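Local coordinates for VC0179-like protein (Escherichia coli, PDB 4XJ6) that probably joins GTP and ATP into cyclic GMP-AMP as a magnesium-dependent bacterial nucleotidyltransferase, a homologue of the animal enzyme cGAS, at residues R49-D54 and L67-T72; L60-V65 and D84-I89; V74-P79 and L163-D168. One frame throughout, in Å; residues are numbered along the deposited sequence.

How the contacts relate
After short N-terminal elements, the chain runs through the long helix 24-57, turns back into helix 62-69, and contact 1 closes that short loop by packing the two helices together. Contact 2 starts within the loop and ends beyond it, bringing helix 79-90 onto helix 62-69, so the two contacts cross; their centres lie about 8 Å apart and Leu69 meets Ala86 between them. Contact 3 opens after contact 1 has closed and crosses contact 2 in turn. It joins the linker between helices 62-69 and 79-90 to the end of helix 149-166, across 83 intervening residues, and so ties this helical region to the nucleotidyltransferase part.

Contact 1 of 3, residues R49-D54 and L67-T72; sequences RQVAID and LKLEKT
Val51 of the long helix 24-57 meets Lys68 and Leu69 near the C-terminal end of helix 62-69, the second arm of a helical hairpin formed where the chain reverses after residue 57. The close part is apolar and hangs on one methyl of Val51. With CG1 anti to the backbone N (chi1 176°), the other branch, CG2, is left to touch CD2 of Leu69 at 3.9 Å and CB of Lys68 at 4.1 Å. Leu69 sends its CD2 obliquely across to that methyl, while its side chain also packs on Ala86 and Ile89 of helix 79-90, which makes this the inner, buried side of the hairpin.

One turn further along helix 24-57 the contact becomes polar and slack. Crossing Asp54 at about a right angle, the Lys68 chain runs straight until its last torsion, where it bends (chi4 -68°), so that CE-NZ runs largely across the line to Asp54 and NZ ends scarcely nearer the carboxylate than CE. The salt bridge is long, OD2 of Asp54 standing 3.9 Å from NZ of Lys68, and both residues are partly exposed; Leu60 touches both side chains.

Helix 62-69 gives way to a type I beta turn from Leu69 to Thr72. The carbonyl O of Leu69 accepts twice from Thr72: from N at 3.0 Å, and from OG1 at 2.6 Å, with the hydroxyl tilted 21° from the carbonyl plane.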
loop_
_atom_site.group_PDB
_atom_site.type_symbol
_atom_site.label_atom_id
_atom_site.label_comp_id
_atom_site.label_asym_id
_atom_site.label_seq_id
_atom_site.Cartn_x
_atom_site.Cartn_y
_atom_site.Cartn_z
ATOM N N ARG A 49 -7.014 25.160 9.501
ATOM C CA ARG A 49 -6.062 26.267 9.462
ATOM C C ARG A 49 -6.741 27.592 9.774
ATOM O O ARG A 49 -6.198 28.416 10.509
ATOM C CB ARG A 49 -5.374 26.345 8.096
ATOM C CG ARG A 49 -4.238 25.353 7.916
ATOM C CD ARG A 49 -3.502 25.597 6.612
ATOM N NE ARG A 49 -4.355 25.383 5.450
ATOM C CZ ARG A 49 -4.092 25.866 4.242
ATOM N NH1 ARG A 49 -3.001 26.597 4.045
ATOM N NH2 ARG A 49 -4.920 25.624 3.236
ATOM N N GLN A 50 -7.930 27.785 9.214
ATOM C CA GLN A 50 -8.705 28.999 9.439
ATOM C C GLN A 50 -9.016 29.196 10.918
ATOM O O GLN A 50 -8.884 30.299 11.448
ATOM C CB GLN A 50 -10.007 28.961 8.634
ATOM C CG GLN A 50 -10.846 30.222 8.761
ATOM C CD GLN A 50 -10.134 31.454 8.231
ATOM O OE1 GLN A 50 -9.659 32.291 9.000
ATOM N NE2 GLN A 50 -10.060 31.572 6.910
ATOM N N VAL A 51 -9.430 28.118 11.577
ATOM C CA VAL A 51 -9.728 28.158 13.003
ATOM C C VAL A 51 -8.434 28.371 13.785
ATOM O O VAL A 51 -8.412 29.110 14.769
ATOM C CB VAL A 51 -10.439 26.869 13.472
ATOM C CG1 VAL A 51 -10.662 26.895 14.975
ATOM C CG2 VAL A 51 -11.766 26.696 12.733
ATOM N N ALA A 52 -7.359 27.738 13.323
ATOM C CA ALA A 52 -6.038 27.915 13.918
ATOM C C ALA A 52 -5.605 29.376 13.843
ATOM O O ALA A 52 -4.963 29.891 14.756
ATOM C CB ALA A 52 -5.020 27.019 13.225
ATOM N N ILE A 53 -5.963 30.038 12.746
ATOM C CA ILE A 53 -5.704 31.464 12.598
ATOM C C ILE A 53 -6.518 32.255 13.613
ATOM O O ILE A 53 -5.975 33.053 14.374
ATOM C CB ILE A 53 -6.042 31.965 11.176
ATOM C CG1 ILE A 53 -5.106 31.331 10.148
ATOM C CG2 ILE A 53 -5.935 33.478 11.104
ATOM C CD1 ILE A 53 -5.456 31.660 8.709
ATOM N N ASP A 54 -7.825 32.007 13.622
ATOM C CA ASP A 54 -8.760 32.740 14.470
ATOM C C ASP A 54 -8.450 32.614 15.960
ATOM O O ASP A 54 -8.764 33.520 16.735
ATOM C CB ASP A 54 -10.190 32.266 14.203
ATOM C CG ASP A 54 -10.627 32.501 12.768
ATOM O OD1 ASP A 54 -10.011 33.347 12.086
ATOM O OD2 ASP A 54 -11.592 31.841 12.325
ATOM N N LEU A 67 -16.989 25.055 18.750
ATOM C CA LEU A 67 -18.210 25.427 18.045
ATOM C C LEU A 67 -17.925 25.782 16.589
ATOM O O LEU A 67 -18.748 25.526 15.711
ATOM C CB LEU A 67 -18.898 26.595 18.753
ATOM C CG LEU A 67 -19.410 26.313 20.168
ATOM C CD1 LEU A 67 -19.970 27.576 20.803
ATOM C CD2 LEU A 67 -20.453 25.206 20.148
ATOM N N LYS A 68 -16.763 26.376 16.338
ATOM C CA LYS A 68 -16.332 26.661 14.973
ATOM C C LYS A 68 -16.037 25.373 14.214
ATOM O O LYS A 68 -16.416 25.222 13.051
ATOM C CB LYS A 68 -15.095 27.559 14.970
ATOM C CG LYS A 68 -15.394 29.033 15.166
ATOM C CD LYS A 68 -14.117 29.857 15.154
ATOM C CE LYS A 68 -14.415 31.344 15.264
ATOM N NZ LYS A 68 -15.090 31.868 14.046
ATOM N N LEU A 69 -15.354 24.449 14.882
ATOM C CA LEU A 69 -15.001 23.165 14.285
ATOM C C LEU A 69 -16.247 22.339 13.970
ATOM O O LEU A 69 -16.256 21.545 13.029
ATOM C CB LEU A 69 -14.067 22.384 15.211
ATOM C CG LEU A 69 -12.629 22.894 15.321
ATOM C CD1 LEU A 69 -11.822 22.016 16.267
ATOM C CD2 LEU A 69 -11.966 22.967 13.945
ATOM N N GLU A 70 -17.302 22.540 14.756
ATOM C CA GLU A 70 -18.563 21.837 14.541
ATOM C C GLU A 70 -19.401 22.509 13.460
ATOM O O GLU A 70 -20.584 22.212 13.304
ATOM C CB GLU A 70 -19.361 21.753 15.841
ATOM C CG GLU A 70 -18.928 20.641 16.782
ATOM C CD GLU A 70 -19.653 20.703 18.113
ATOM O OE1 GLU A 70 -20.351 21.708 18.360
ATOM O OE2 GLU A 70 -19.526 19.751 18.913
ATOM N N LYS A 71 -18.784 23.429 12.728
ATOM C CA LYS A 71 -19.389 23.994 11.532
ATOM C C LYS A 71 -18.622 23.502 10.314
ATOM O O LYS A 71 -18.982 23.796 9.174
ATOM C CB LYS A 71 -19.393 25.524 11.582
ATOM C CG LYS A 71 -20.234 26.105 12.702
ATOM C CD LYS A 71 -20.058 27.612 12.788
ATOM C CE LYS A 71 -20.708 28.173 14.044
ATOM N NZ LYS A 71 -20.096 29.469 14.455
ATOM N N THR A 72 -17.560 22.744 10.572
ATOM C CA THR A 72 -16.723 22.193 9.516
ATOM C C THR A 72 -16.907 20.681 9.397
ATOM O O THR A 72 -17.838 20.114 9.967
ATOM C CB THR A 72 -15.235 22.500 9.762
ATOM O OG1 THR A 72 -14.760 21.716 10.862
ATOM C CG2 THR A 72 -15.038 23.972 10.080
#

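Contact 2 of 3, residues L60-V65 and D84-I89; sequences LTLESV and DLARLI
Leu62 holds CG anti to its own amide nitrogen (chi1 178°) and Val65 does the same with CG1 (chi1 170°), and these settings turn both side chains onto the backbone of helix 79-90 at Ala86. CG1 of Val65 stops 3.5 Å from the carbonyl O of Ala86, and CD1 of Leu62 lies 3.6 Å from that same oxygen. The two methyls also meet the small side chain of Ala86, whose CB is 4.0 Å from CG1 of Val65 and 4.2 Å from CD1 of Leu62. Having only a methyl there lets the backbones come near, with the CA atoms of Val65 and Ala86 5.8 Å apart.

The pairing belongs to a small bundle in which helix 62-69 packs against both helix 79-90 and the long helix 24-57: Val65 also touches Val51 and Val55 of the latter, so this end of the interface is buried. Leu62, one turn earlier, sits at the exposed end. It crosses the aliphatic part of Arg87, CD2 of Leu62 lying 4.1 Å from CG of Arg87. Beyond that methylene the Arg87 chain bends back along its own helix, placing CA of Asp84 on one face of the guanidinium, offset toward its rim, and NH2 in a salt bridge 3.4 Å from OD1 of Asp84. Glu80 gives the same NH2 a second acidic partner.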
loop_
_atom_site.group_PDB
_atom_site.type_symbol
_atom_site.label_atom_id
_atom_site.label_comp_id
_atom_site.label_asym_id
_atom_site.label_seq_id
_atom_site.Cartn_x
_atom_site.Cartn_y
_atom_site.Cartn_z
ATOM N N LEU A 60 -9.765 33.475 20.863
ATOM C CA LEU A 60 -10.926 32.617 21.070
ATOM C C LEU A 60 -10.841 31.796 22.347
ATOM O O LEU A 60 -9.754 31.450 22.807
ATOM C CB LEU A 60 -11.100 31.670 19.881
ATOM C CG LEU A 60 -11.279 32.287 18.494
ATOM C CD1 LEU A 60 -11.424 31.194 17.448
ATOM C CD2 LEU A 60 -12.476 33.227 18.467
ATOM N N THR A 61 -12.003 31.487 22.911
ATOM C CA THR A 61 -12.094 30.530 24.003
ATOM C C THR A 61 -12.032 29.125 23.418
ATOM O O THR A 61 -12.164 28.949 22.206
ATOM C CB THR A 61 -13.391 30.699 24.815
ATOM O OG1 THR A 61 -14.521 30.495 23.959
ATOM C CG2 THR A 61 -13.465 32.091 25.420
ATOM N N LEU A 62 -11.825 28.130 24.273
ATOM C CA LEU A 62 -11.810 26.744 23.828
ATOM C C LEU A 62 -13.175 26.357 23.280
ATOM O O LEU A 62 -13.278 25.640 22.283
ATOM C CB LEU A 62 -11.414 25.811 24.972
ATOM C CG LEU A 62 -11.409 24.314 24.641
ATOM C CD1 LEU A 62 -10.442 24.003 23.502
ATOM C CD2 LEU A 62 -11.078 23.497 25.881
ATOM N N GLU A 63 -14.220 26.849 23.936
ATOM C CA GLU A 63 -15.589 26.589 23.512
ATOM C C GLU A 63 -15.862 27.180 22.136
ATOM O O GLU A 63 -16.497 26.542 21.300
ATOM C CB GLU A 63 -16.582 27.145 24.538
ATOM C CG GLU A 63 -18.042 27.135 24.087
ATOM C CD GLU A 63 -18.672 25.748 24.080
ATOM O OE1 GLU A 63 -17.942 24.741 24.211
ATOM O OE2 GLU A 63 -19.911 25.667 23.946
ATOM N N SER A 64 -15.374 28.396 21.905
ATOM C CA SER A 64 -15.537 29.054 20.612
ATOM C C SER A 64 -14.827 28.269 19.511
ATOM O O SER A 64 -15.286 28.230 18.369
ATOM C CB SER A 64 -15.009 30.490 20.667
ATOM O OG SER A 64 -15.856 31.318 21.449
ATOM N N VAL A 65 -13.712 27.636 19.869
ATOM C CA VAL A 65 -12.967 26.793 18.939
ATOM C C VAL A 65 -13.775 25.556 18.552
ATOM O O VAL A 65 -13.893 25.229 17.371
ATOM C CB VAL A 65 -11.616 26.347 19.534
ATOM C CG1 VAL A 65 -10.969 25.278 18.662
ATOM C CG2 VAL A 65 -10.690 27.540 19.697
ATOM N N ASP A 84 -11.120 16.862 21.423
ATOM C CA ASP A 84 -9.676 16.665 21.407
ATOM C C ASP A 84 -9.011 17.563 20.369
ATOM O O ASP A 84 -8.024 18.239 20.664
ATOM C CB ASP A 84 -9.340 15.200 21.131
ATOM C CG ASP A 84 -7.892 14.871 21.428
ATOM O OD1 ASP A 84 -7.216 15.681 22.101
ATOM O OD2 ASP A 84 -7.431 13.792 21.001
ATOM N N LEU A 85 -9.562 17.567 19.158
ATOM C CA LEU A 85 -9.045 18.404 18.080
ATOM C C LEU A 85 -9.187 19.880 18.427
ATOM O O LEU A 85 -8.340 20.697 18.065
ATOM C CB LEU A 85 -9.767 18.099 16.765
ATOM C CG LEU A 85 -9.219 18.830 15.538
ATOM C CD1 LEU A 85 -7.732 18.541 15.357
ATOM C CD2 LEU A 85 -10.005 18.450 14.289
ATOM N N ALA A 86 -10.266 20.210 19.130
ATOM C CA ALA A 86 -10.491 21.571 19.602
ATOM C C ALA A 86 -9.369 21.993 20.539
ATOM O O ALA A 86 -8.820 23.085 20.412
ATOM C CB ALA A 86 -11.840 21.682 20.299
ATOM N N ARG A 87 -9.029 21.110 21.473
ATOM C CA ARG A 87 -7.952 21.371 22.419
ATOM C C ARG A 87 -6.610 21.529 21.714
ATOM O O ARG A 87 -5.885 22.490 21.962
ATOM C CB ARG A 87 -7.865 20.252 23.455
ATOM C CG ARG A 87 -9.023 20.228 24.435
ATOM C CD ARG A 87 -8.741 19.299 25.601
ATOM N NE ARG A 87 -8.611 17.907 25.180
ATOM C CZ ARG A 87 -9.629 17.055 25.104
ATOM N NH1 ARG A 87 -10.853 17.458 25.417
ATOM N NH2 ARG A 87 -9.428 15.803 24.717
ATOM N N LEU A 88 -6.292 20.580 20.837
ATOM C CA LEU A 88 -5.026 20.581 20.108
ATOM C C LEU A 88 -4.812 21.859 19.304
ATOM O O LEU A 88 -3.727 22.435 19.325
ATOM C CB LEU A 88 -4.955 19.372 19.173
ATOM C CG LEU A 88 -4.864 18.008 19.853
ATOM C CD1 LEU A 88 -5.045 16.892 18.837
ATOM C CD2 LEU A 88 -3.535 17.871 20.578
ATOM N N ILE A 89 -5.845 22.293 18.591
ATOM C CA ILE A 89 -5.773 23.523 17.809
ATOM C C ILE A 89 -5.687 24.729 18.741
ATOM O O ILE A 89 -5.006 25.714 18.449
ATOM C CB ILE A 89 -6.990 23.660 16.866
ATOM C CG1 ILE A 89 -6.933 22.596 15.771
ATOM C CG2 ILE A 89 -7.055 25.047 16.235
ATOM C CD1 ILE A 89 -8.118 22.638 14.833
#

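Contact 3 of 3, residues V74-P79 and L163-D168; sequences VRYLSP and LEAEND
Tyr76, in the linker between helices 62-69 and 79-90, leans toward the last turn of helix 149-166, where Ala165 and Glu166 receive its ring at the protein surface. Along that turn, Leu163 comes first. Its side chain points away from the linker, but its carbonyl O helps to finish the helix, taking ND2 of Asn167 at 2.8 Å on a lone pair in the carbonyl plane. Glu164 turns to the sheet instead, where its OE2 accepts the backbone N of Phe172.

Ala165 makes the apolar touch: its CB approaches the Tyr76 ring obliquely, 3.5 Å from CD1 of that ring. Glu166 then reaches out with its chain extended beyond CG (chi2 176°), crossing the tyrosine at about a right angle, with carboxylate and ring planes 87° apart. Its OE2 comes to 3.2 Å from OH of Tyr76, while OE1 forms a salt bridge with Arg40 of helix 24-57. The same phenol oxygen receives a weak hydrogen bond from NH1 of Arg75 at 2.8 Å, and NH2 of Arg75 stands 4.8 Å from OE2 of Glu166, near enough that its charge may steady the carboxylate.

Next to Tyr76, Leu77 lies along Asp157, Thr158 and Lys161 of helix 149-166; on the inner side of that helix, Leu163 packs against Ile36 and Val37 of helix 24-57 and Trp170 of strand 170-174.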
loop_
_atom_site.group_PDB
_atom_site.type_symbol
_atom_site.label_atom_id
_atom_site.label_comp_id
_atom_site.label_asym_id
_atom_site.label_seq_id
_atom_site.Cartn_x
_atom_site.Cartn_y
_atom_site.Cartn_z
ATOM N N VAL A 74 -15.214 18.542 10.764
ATOM C CA VAL A 74 -14.909 17.978 12.078
ATOM C C VAL A 74 -16.191 17.499 12.764
ATOM O O VAL A 74 -16.148 16.701 13.699
ATOM C CB VAL A 74 -14.163 19.016 12.961
ATOM C CG1 VAL A 74 -13.786 18.445 14.326
ATOM C CG2 VAL A 74 -12.917 19.505 12.248
ATOM N N ARG A 75 -17.329 17.988 12.274
ATOM C CA ARG A 75 -18.651 17.501 12.672
ATOM C C ARG A 75 -18.739 15.978 12.768
ATOM O O ARG A 75 -19.415 15.442 13.644
ATOM C CB ARG A 75 -19.714 17.985 11.676
ATOM C CG ARG A 75 -20.256 19.377 11.931
ATOM C CD ARG A 75 -21.248 19.800 10.848
ATOM N NE ARG A 75 -20.597 20.014 9.558
ATOM C CZ ARG A 75 -20.855 19.312 8.460
ATOM N NH1 ARG A 75 -21.762 18.346 8.487
ATOM N NH2 ARG A 75 -20.209 19.580 7.332
ATOM N N TYR A 76 -18.048 15.292 11.859
ATOM C CA TYR A 76 -18.233 13.856 11.662
ATOM C C TYR A 76 -17.350 12.988 12.559
ATOM O O TYR A 76 -17.476 11.761 12.561
ATOM C CB TYR A 76 -17.994 13.508 10.189
ATOM C CG TYR A 76 -18.955 14.218 9.259
ATOM C CD1 TYR A 76 -20.305 13.891 9.252
ATOM C CD2 TYR A 76 -18.518 15.219 8.401
ATOM C CE1 TYR A 76 -21.194 14.535 8.412
ATOM C CE2 TYR A 76 -19.400 15.872 7.556
ATOM C CZ TYR A 76 -20.734 15.525 7.565
ATOM O OH TYR A 76 -21.609 16.173 6.726
ATOM N N LEU A 77 -16.459 13.618 13.317
ATOM C CA LEU A 77 -15.725 12.904 14.355
ATOM C C LEU A 77 -16.659 12.647 15.535
ATOM O O LEU A 77 -17.693 13.301 15.665
ATOM C CB LEU A 77 -14.499 13.698 14.810
ATOM C CG LEU A 77 -13.391 14.034 13.810
ATOM C CD1 LEU A 77 -12.358 14.934 14.470
ATOM C CD2 LEU A 77 -12.735 12.772 13.285
ATOM N N SER A 78 -16.298 11.696 16.391
ATOM C CA SER A 78 -17.045 11.465 17.624
ATOM C C SER A 78 -16.866 12.678 18.542
ATOM O O SER A 78 -15.941 13.463 18.337
ATOM C CB SER A 78 -16.575 10.177 18.306
ATOM O OG SER A 78 -15.213 10.266 18.679
ATOM N N PRO A 79 -17.755 12.850 19.539
ATOM C CA PRO A 79 -17.653 14.001 20.451
ATOM C C PRO A 79 -16.285 14.176 21.118
ATOM O O PRO A 79 -15.789 15.303 21.185
ATOM C CB PRO A 79 -18.721 13.699 21.503
ATOM C CG PRO A 79 -19.759 12.932 20.755
ATOM C CD PRO A 79 -18.994 12.080 19.772
ATOM N N LEU A 163 -16.248 11.597 4.330
ATOM C CA LEU A 163 -16.553 10.889 3.094
ATOM C C LEU A 163 -17.450 9.688 3.381
ATOM O O LEU A 163 -18.370 9.389 2.614
ATOM C CB LEU A 163 -15.269 10.439 2.397
ATOM C CG LEU A 163 -14.392 11.553 1.826
ATOM C CD1 LEU A 163 -13.126 10.978 1.211
ATOM C CD2 LEU A 163 -15.172 12.352 0.798
ATOM N N GLU A 164 -17.174 9.009 4.492
ATOM C CA GLU A 164 -17.984 7.883 4.941
ATOM C C GLU A 164 -19.425 8.303 5.206
ATOM O O GLU A 164 -20.368 7.670 4.735
ATOM C CB GLU A 164 -17.380 7.272 6.206
ATOM C CG GLU A 164 -18.277 6.260 6.895
ATOM C CD GLU A 164 -17.665 5.699 8.162
ATOM O OE1 GLU A 164 -17.546 6.445 9.157
ATOM O OE2 GLU A 164 -17.299 4.506 8.159
ATOM N N ALA A 165 -19.579 9.383 5.962
ATOM C CA ALA A 165 -20.893 9.853 6.384
ATOM C C ALA A 165 -21.728 10.374 5.217
ATOM O O ALA A 165 -22.950 10.230 5.206
ATOM C CB ALA A 165 -20.745 10.934 7.438
ATOM N N GLU A 166 -21.063 10.981 4.239
ATOM C CA GLU A 166 -21.762 11.615 3.128
ATOM C C GLU A 166 -21.992 10.677 1.943
ATOM O O GLU A 166 -22.745 11.006 1.029
ATOM C CB GLU A 166 -20.990 12.853 2.668
ATOM C CG GLU A 166 -21.044 14.014 3.647
ATOM C CD GLU A 166 -20.195 15.187 3.203
ATOM O OE1 GLU A 166 -19.485 15.052 2.186
ATOM O OE2 GLU A 166 -20.236 16.241 3.871
ATOM N N ASN A 167 -21.351 9.513 1.956
ATOM C CA ASN A 167 -21.465 8.585 0.833
ATOM C C ASN A 167 -21.777 7.159 1.276
ATOM O O ASN A 167 -21.168 6.643 2.213
ATOM C CB ASN A 167 -20.177 8.596 0.003
ATOM C CG ASN A 167 -19.836 9.974 -0.531
ATOM O OD1 ASN A 167 -20.365 10.403 -1.556
ATOM N ND2 ASN A 167 -18.943 10.673 0.161
ATOM N N ASP A 168 -22.733 6.532 0.596
ATOM C CA ASP A 168 -23.049 5.127 0.827
ATOM C C ASP A 168 -22.016 4.250 0.128
ATOM O O ASP A 168 -21.626 4.530 -1.005
ATOM C CB ASP A 168 -24.457 4.790 0.323
ATOM C CG ASP A 168 -25.538 5.591 1.025
ATOM O OD1 ASP A 168 -26.044 5.121 2.067
ATOM O OD2 ASP A 168 -25.887 6.684 0.531
#